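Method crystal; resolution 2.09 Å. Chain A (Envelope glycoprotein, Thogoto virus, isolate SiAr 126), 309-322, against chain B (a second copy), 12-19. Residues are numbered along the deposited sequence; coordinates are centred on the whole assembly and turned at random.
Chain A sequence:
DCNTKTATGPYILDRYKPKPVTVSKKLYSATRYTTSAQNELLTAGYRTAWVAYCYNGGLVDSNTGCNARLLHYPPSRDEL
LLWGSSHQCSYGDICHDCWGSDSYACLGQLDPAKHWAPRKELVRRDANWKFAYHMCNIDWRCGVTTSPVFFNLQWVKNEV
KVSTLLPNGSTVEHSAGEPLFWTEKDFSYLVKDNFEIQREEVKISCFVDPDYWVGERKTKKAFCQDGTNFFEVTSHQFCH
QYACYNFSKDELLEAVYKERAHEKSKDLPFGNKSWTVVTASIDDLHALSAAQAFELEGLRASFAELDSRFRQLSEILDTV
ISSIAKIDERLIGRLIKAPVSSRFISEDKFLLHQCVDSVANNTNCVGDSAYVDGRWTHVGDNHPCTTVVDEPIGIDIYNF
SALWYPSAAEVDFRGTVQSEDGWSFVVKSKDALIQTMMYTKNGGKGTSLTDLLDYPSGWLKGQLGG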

# COMPACT_ATOMS: atom_id res chain seq x y z
N ARG A 309 -19.22 -14.20 29.93
CA ARG A 309 -18.71 -15.08 30.97
C ARG A 309 -18.68 -14.37 32.32
O ARG A 309 -19.02 -14.96 33.35
CB ARG A 309 -17.33 -15.58 30.58
CG ARG A 309 -17.36 -16.52 29.39
CD ARG A 309 -15.96 -17.00 29.08
NE ARG A 309 -15.93 -17.82 27.88
CZ ARG A 309 -14.87 -18.52 27.51
NH1 ARG A 309 -13.76 -18.49 28.24
NH2 ARG A 309 -14.90 -19.25 26.39
N PHE A 310 -18.30 -13.09 32.33
CA PHE A 310 -18.33 -12.31 33.56
C PHE A 310 -19.76 -12.09 34.02
O PHE A 310 -20.02 -12.05 35.23
CB PHE A 310 -17.61 -10.96 33.36
CG PHE A 310 -16.13 -11.09 33.35
CD1 PHE A 310 -15.45 -11.38 34.53
CD2 PHE A 310 -15.41 -10.95 32.18
CE1 PHE A 310 -14.08 -11.53 34.53
CE2 PHE A 310 -14.02 -11.08 32.17
CZ PHE A 310 -13.36 -11.38 33.33
N ARG A 311 -20.69 -11.93 33.09
CA ARG A 311 -22.10 -11.91 33.46
C ARG A 311 -22.48 -13.22 34.17
O ARG A 311 -23.03 -13.20 35.28
CB ARG A 311 -22.97 -11.70 32.23
CG ARG A 311 -24.47 -11.78 32.48
CD ARG A 311 -25.24 -12.07 31.18
NE ARG A 311 -24.67 -13.21 30.45
CZ ARG A 311 -24.78 -14.48 30.83
NH1 ARG A 311 -25.44 -14.81 31.94
NH2 ARG A 311 -24.21 -15.44 30.09
N GLN A 312 -22.14 -14.36 33.57
CA GLN A 312 -22.47 -15.64 34.18
C GLN A 312 -21.80 -15.83 35.54
O GLN A 312 -22.42 -16.36 36.47
CB GLN A 312 -22.07 -16.78 33.25
CG GLN A 312 -22.52 -18.13 33.75
CD GLN A 312 -23.96 -18.44 33.37
OE1 GLN A 312 -24.64 -17.61 32.77
NE2 GLN A 312 -24.41 -19.65 33.71
N LEU A 313 -20.52 -15.46 35.66
CA LEU A 313 -19.84 -15.64 36.95
C LEU A 313 -20.48 -14.80 38.05
O LEU A 313 -20.56 -15.22 39.21
CB LEU A 313 -18.35 -15.28 36.85
CG LEU A 313 -17.51 -16.31 36.09
CD1 LEU A 313 -16.02 -15.95 36.08
CD2 LEU A 313 -17.73 -17.71 36.68
N SER A 314 -20.92 -13.58 37.71
CA SER A 314 -21.54 -12.75 38.73
C SER A 314 -22.89 -13.32 39.17
O SER A 314 -23.30 -13.12 40.32
CB SER A 314 -21.70 -11.32 38.23
OG SER A 314 -22.83 -11.25 37.39
N GLU A 315 -23.59 -14.01 38.27
CA GLU A 315 -24.83 -14.69 38.68
C GLU A 315 -24.53 -15.88 39.58
O GLU A 315 -25.18 -16.06 40.61
CB GLU A 315 -25.63 -15.13 37.45
CG GLU A 315 -26.00 -13.97 36.51
CD GLU A 315 -26.65 -14.44 35.20
OE1 GLU A 315 -26.87 -15.67 35.04
OE2 GLU A 315 -26.96 -13.58 34.34
N ILE A 316 -23.53 -16.68 39.22
CA ILE A 316 -23.15 -17.82 40.05
C ILE A 316 -22.70 -17.35 41.44
O ILE A 316 -23.17 -17.87 42.46
CB ILE A 316 -22.06 -18.66 39.36
CG1 ILE A 316 -22.60 -19.29 38.06
CG2 ILE A 316 -21.48 -19.70 40.33
CD1 ILE A 316 -21.52 -19.95 37.16
N LEU A 317 -21.80 -16.37 41.48
CA LEU A 317 -21.24 -15.90 42.75
C LEU A 317 -22.29 -15.24 43.63
O LEU A 317 -22.28 -15.43 44.85
CB LEU A 317 -20.08 -14.94 42.50
CG LEU A 317 -18.76 -15.55 42.05
CD1 LEU A 317 -17.79 -14.47 41.54
CD2 LEU A 317 -18.11 -16.36 43.15
N ASP A 318 -23.20 -14.46 43.04
CA ASP A 318 -24.27 -13.85 43.83
C ASP A 318 -25.15 -14.92 44.50
O ASP A 318 -25.47 -14.81 45.69
CB ASP A 318 -25.12 -12.93 42.95
CG ASP A 318 -24.43 -11.59 42.65
OD1 ASP A 318 -23.25 -11.38 43.04
OD2 ASP A 318 -25.07 -10.73 42.02
N THR A 319 -25.53 -15.96 43.75
CA THR A 319 -26.28 -17.07 44.34
C THR A 319 -25.48 -17.75 45.44
O THR A 319 -26.00 -18.05 46.53
CB THR A 319 -26.66 -18.07 43.23
OG1 THR A 319 -27.58 -17.46 42.32
CG2 THR A 319 -27.30 -19.34 43.82
N VAL A 320 -24.19 -18.01 45.18
CA VAL A 320 -23.31 -18.65 46.16
C VAL A 320 -23.17 -17.78 47.41
O VAL A 320 -23.34 -18.26 48.54
CB VAL A 320 -21.94 -18.94 45.51
CG1 VAL A 320 -20.83 -19.03 46.54
CG2 VAL A 320 -22.01 -20.20 44.67
N ILE A 321 -22.86 -16.49 47.22
CA ILE A 321 -22.65 -15.58 48.35
C ILE A 321 -23.91 -15.48 49.19
O ILE A 321 -23.85 -15.46 50.43
CB ILE A 321 -22.23 -14.19 47.84
CG1 ILE A 321 -20.83 -14.23 47.23
CG2 ILE A 321 -22.29 -13.16 48.97
CD1 ILE A 321 -20.40 -12.91 46.59
N SER A 322 -25.06 -15.38 48.54
CA SER A 322 -26.32 -15.26 49.26
C SER A 322 -26.58 -16.47 50.14
O SER A 322 -27.25 -16.36 51.18
CB SER A 322 -27.45 -15.06 48.24
OG SER A 322 -28.70 -15.36 48.82
N ILE B 12 -30.05 -5.71 47.71
CA ILE B 12 -29.86 -6.91 46.90
C ILE B 12 -28.49 -6.82 46.22
O ILE B 12 -27.98 -5.72 45.97
CB ILE B 12 -30.99 -7.06 45.87
CG1 ILE B 12 -31.01 -8.47 45.30
CG2 ILE B 12 -30.86 -6.00 44.77
CD1 ILE B 12 -32.19 -8.74 44.41
N LEU B 13 -27.88 -7.98 45.96
CA LEU B 13 -26.61 -8.02 45.23
C LEU B 13 -26.87 -7.84 43.74
O LEU B 13 -27.62 -8.60 43.14
CB LEU B 13 -25.89 -9.34 45.48
CG LEU B 13 -25.27 -9.58 46.85
CD1 LEU B 13 -24.49 -10.88 46.87
CD2 LEU B 13 -24.39 -8.42 47.25
N ASP B 14 -26.26 -6.81 43.16
CA ASP B 14 -26.35 -6.58 41.73
C ASP B 14 -25.67 -7.71 40.95
O ASP B 14 -24.61 -8.20 41.34
CB ASP B 14 -25.69 -5.26 41.35
CG ASP B 14 -26.62 -4.07 41.53
OD1 ASP B 14 -27.85 -4.27 41.57
OD2 ASP B 14 -26.10 -2.92 41.60
N ARG B 15 -26.27 -8.10 39.85
CA ARG B 15 -25.59 -8.94 38.88
C ARG B 15 -24.96 -8.04 37.81
O ARG B 15 -25.49 -6.97 37.50
CB ARG B 15 -26.55 -9.93 38.22
CG ARG B 15 -26.80 -11.21 39.06
CD ARG B 15 -27.66 -10.99 40.31
NE ARG B 15 -28.00 -12.27 40.97
CZ ARG B 15 -28.40 -12.40 42.23
NH1 ARG B 15 -28.50 -11.34 43.03
NH2 ARG B 15 -28.70 -13.61 42.72
N TYR B 16 -23.84 -8.47 37.26
CA TYR B 16 -23.24 -7.73 36.15
C TYR B 16 -24.01 -7.99 34.86
O TYR B 16 -24.23 -9.15 34.48
CB TYR B 16 -21.78 -8.11 35.97
CG TYR B 16 -21.16 -7.47 34.76
CD1 TYR B 16 -21.06 -6.09 34.66
CD2 TYR B 16 -20.68 -8.24 33.71
CE1 TYR B 16 -20.48 -5.49 33.54
CE2 TYR B 16 -20.09 -7.65 32.59
CZ TYR B 16 -20.00 -6.27 32.52
OH TYR B 16 -19.43 -5.69 31.41
N LYS B 17 -24.43 -6.92 34.19
CA LYS B 17 -25.29 -7.01 33.01
C LYS B 17 -24.68 -6.17 31.90
O LYS B 17 -24.95 -4.97 31.79
CB LYS B 17 -26.72 -6.55 33.33
CG LYS B 17 -27.35 -7.29 34.53
CD LYS B 17 -28.66 -6.65 35.01
CE LYS B 17 -28.44 -5.28 35.67
NZ LYS B 17 -27.86 -5.39 37.04
N PRO B 18 -23.83 -6.76 31.06
CA PRO B 18 -23.21 -6.00 29.98
C PRO B 18 -24.21 -5.65 28.89
O PRO B 18 -25.16 -6.39 28.62
CB PRO B 18 -22.13 -6.94 29.45
CG PRO B 18 -22.61 -8.30 29.80
CD PRO B 18 -23.37 -8.16 31.09
N LYS B 19 -23.98 -4.50 28.26
CA LYS B 19 -24.76 -4.14 27.08
C LYS B 19 -24.55 -5.22 26.02
O LYS B 19 -23.41 -5.66 25.80
CB LYS B 19 -24.34 -2.78 26.54
O HOH W 1 -26.76 -11.02 34.95

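A direct hydrogen bond between the helix of chain A and the extended segment of chain B runs from the backbone N of B:Tyr16 to OG of A:Ser314, at 3.0 Å. The serine hydroxyl is free to accept because its own proton is directed back into the helix: OG of A:Ser314 donates to the carbonyl O of A:Arg311 at 2.9 Å, so one side chain links a turn of helix to the backbone of the neighbouring copy.

One turn further along, A:Asp318 points toward chain B and forms a salt bridge with B:Arg15, its OD2 lying 3.5 Å from NE. The oxygen sits well out of the guanidinium plane, so the attraction is between charges, with no N-H directed at it; CB of A:Asp318 lies over one face of the group. The guanidinium is held in part by its own chain, NH1 of B:Arg15 donating to O of B:Leu13 at 2.9 Å. OD2 of A:Asp318 also approaches O of B:Asp14 to 2.7 Å.

At the other end, a water bridges the chains, donating to OE2 of A:Glu315 at 2.6 Å and to the carbonyl O of B:Tyr16 at 3.2 Å. The same carboxylate oxygen, OE2 of A:Glu315, receives NH1 of A:Arg311 at 3.1 Å in a salt bridge along the helix.

Packing fills in around these bonds. The chain B segment descends the helix in reverse, B:Leu13 near A:Asp318 and B:Tyr16 near A:Arg311. CD1 of B:Leu13 meets CG2 of A:Ile321 at 3.8 Å, while the B:Tyr16 ring turns its edge to the helix backbone, CD2 lying 4.1 Å from CB of A:Phe310. Beyond it, CD of B:Pro18 rests 3.7 Å from CB of A:Arg311, and the aliphatic part of B:Arg15 packs on A:Glu315, CG to CG, at 3.8 Å.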